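Serine acetyltransferase (Entamoeba histolytica, PDB 3Q1X) probably transfers an acetyl group to the hydroxyl of L-serine, which it binds, in a step of cysteine biosynthesis. Local coordinates at residues S7-L12 and S63-L68. Sequence-based numbering, arbitrary orientation.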
loop_
_atom_site.group_PDB
_atom_site.type_symbol
_atom_site.label_atom_id
_atom_site.label_comp_id
_atom_site.label_asym_id
_atom_site.label_seq_id
_atom_site.Cartn_x
_atom_site.Cartn_y
_atom_site.Cartn_z
ATOM N N SER A 7 35.373 7.151 -9.551
ATOM C CA SER A 7 36.024 5.859 -9.297
ATOM C C SER A 7 35.008 4.764 -9.020
ATOM O O SER A 7 35.164 3.635 -9.486
ATOM C CB SER A 7 37.023 5.947 -8.139
ATOM O OG SER A 7 36.376 5.918 -6.869
ATOM N N ILE A 8 33.974 5.112 -8.254
ATOM C CA ILE A 8 32.914 4.162 -7.929
ATOM C C ILE A 8 32.079 3.839 -9.173
ATOM O O ILE A 8 31.756 2.678 -9.411
ATOM C CB ILE A 8 32.038 4.644 -6.726
ATOM C CG1 ILE A 8 32.871 4.720 -5.429
ATOM C CG2 ILE A 8 30.803 3.760 -6.526
ATOM C CD1 ILE A 8 33.507 3.406 -4.966
ATOM N N ALA A 9 31.751 4.852 -9.975
ATOM C CA ALA A 9 31.013 4.634 -11.225
ATOM C C ALA A 9 31.808 3.798 -12.220
ATOM O O ALA A 9 31.236 3.009 -12.971
ATOM C CB ALA A 9 30.614 5.955 -11.858
ATOM N N HIS A 10 33.129 3.984 -12.226
ATOM C CA HIS A 10 34.005 3.157 -13.048
ATOM C C HIS A 10 33.927 1.678 -12.645
ATOM O O HIS A 10 33.795 0.816 -13.514
ATOM C CB HIS A 10 35.452 3.651 -13.007
ATOM C CG HIS A 10 36.397 2.777 -13.772
ATOM N ND1 HIS A 10 36.420 2.734 -15.149
ATOM C CD2 HIS A 10 37.329 1.887 -13.353
ATOM C CE1 HIS A 10 37.334 1.865 -15.546
ATOM N NE2 HIS A 10 37.899 1.338 -14.476
ATOM N N GLN A 11 34.015 1.400 -11.341
ATOM C CA GLN A 11 33.938 0.030 -10.816
ATOM C C GLN A 11 32.586 -0.625 -11.125
ATOM O O GLN A 11 32.543 -1.742 -11.638
ATOM C CB GLN A 11 34.243 -0.021 -9.309
ATOM C CG GLN A 11 34.053 -1.416 -8.704
ATOM C CD GLN A 11 34.650 -1.581 -7.315
ATOM O OE1 GLN A 11 34.991 -0.606 -6.642
ATOM N NE2 GLN A 11 34.755 -2.832 -6.869
ATOM N N LEU A 12 31.502 0.088 -10.824
ATOM C CA LEU A 12 30.140 -0.367 -11.132
ATOM C C LEU A 12 29.947 -0.638 -12.631
ATOM O O LEU A 12 29.283 -1.607 -13.018
ATOM C CB LEU A 12 29.113 0.654 -10.632
ATOM C CG LEU A 12 28.883 0.781 -9.120
ATOM C CD1 LEU A 12 28.001 1.990 -8.814
ATOM C CD2 LEU A 12 28.281 -0.481 -8.507
ATOM N N SER A 63 26.898 10.134 -14.104
ATOM C CA SER A 63 25.888 11.195 -14.118
ATOM C C SER A 63 24.722 10.906 -13.166
ATOM O O SER A 63 24.367 11.750 -12.341
ATOM C CB SER A 63 25.376 11.421 -15.548
ATOM O OG SER A 63 24.503 12.539 -15.618
ATOM N N GLU A 64 24.144 9.709 -13.265
ATOM C CA GLU A 64 23.047 9.320 -12.371
ATOM C C GLU A 64 23.501 9.192 -10.922
ATOM O O GLU A 64 22.785 9.593 -9.996
ATOM C CB GLU A 64 22.394 8.013 -12.837
ATOM C CG GLU A 64 21.848 8.038 -14.272
ATOM C CD GLU A 64 20.671 8.988 -14.488
ATOM O OE1 GLU A 64 20.050 9.464 -13.510
ATOM O OE2 GLU A 64 20.363 9.256 -15.667
ATOM N N LEU A 65 24.705 8.656 -10.730
ATOM C CA LEU A 65 25.251 8.500 -9.387
ATOM C C LEU A 65 25.432 9.860 -8.707
ATOM O O LEU A 65 25.162 10.000 -7.508
ATOM C CB LEU A 65 26.566 7.709 -9.421
ATOM C CG LEU A 65 27.197 7.359 -8.076
ATOM C CD1 LEU A 65 26.197 6.668 -7.159
ATOM C CD2 LEU A 65 28.438 6.496 -8.272
ATOM N N THR A 66 25.876 10.853 -9.482
ATOM C CA THR A 66 26.023 12.236 -9.016
ATOM C C THR A 66 24.677 12.830 -8.597
ATOM O O THR A 66 24.579 13.464 -7.541
ATOM C CB THR A 66 26.684 13.120 -10.112
ATOM O OG1 THR A 66 27.969 12.574 -10.434
ATOM C CG2 THR A 66 26.862 14.577 -9.640
ATOM N N LYS A 67 23.650 12.627 -9.422
ATOM C CA LYS A 67 22.311 13.123 -9.103
ATOM C C LYS A 67 21.807 12.525 -7.796
ATOM O O LYS A 67 21.262 13.245 -6.954
ATOM C CB LYS A 67 21.318 12.841 -10.232
ATOM C CG LYS A 67 21.550 13.657 -11.487
ATOM C CD LYS A 67 20.277 13.706 -12.327
ATOM C CE LYS A 67 20.564 13.609 -13.822
ATOM N NZ LYS A 67 21.324 14.772 -14.352
ATOM N N LEU A 68 22.002 11.218 -7.631
ATOM C CA LEU A 68 21.649 10.526 -6.385
ATOM C C LEU A 68 22.437 11.035 -5.178
ATOM O O LEU A 68 21.856 11.315 -4.129
ATOM C CB LEU A 68 21.835 9.011 -6.516
ATOM C CG LEU A 68 21.371 8.173 -5.312
ATOM C CD1 LEU A 68 19.861 8.266 -5.070
ATOM C CD2 LEU A 68 21.808 6.740 -5.456
#
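Leu65 reaches helix 2-18 with one branch: its CD2 methyl lies 4.0 Å from Ile8 CG2 and 4.1 Å from the backbone N of Ala9, so it sits against the helix surface where these two residues join. Ala9 CB lies 4.2 Å from Leu65 CD2. In Leu65, CG is anti to the backbone N (chi1 -175°), which directs the side chain across the gap, and chi2 of 52° then turns CD2 onto helix 2-18. In Ile8 the CG2 branch is the one anti to its own N, while CG1 stands beside that N (chi1 -65°) and carries CD1 away from Leu65. The two branched side chains meet at a slant, methyl against methyl.

The pairing belongs to the N-terminal helical region, which precedes in sequence the left-handed beta-helix built from hexapeptide repeats; here helix 2-18 packs against helix 59-79. Ala9 and Leu65 form the closest backbone pair, with their CA atoms 7.2 Å apart, a spacing compatible with the small alanine on one side. Only 109 Å² is buried between the segments, both sides summed, and Leu65 contributes 60 Å² of it. Ile5, one helical turn before Ala9, also touches Leu65, while Leu93 and Leu96 of helix 82-113 add further apolar cover. On the polar flank, His10 ND1 is hydrogen-bonded to Glu58 OE1, just ahead of helix 59-79.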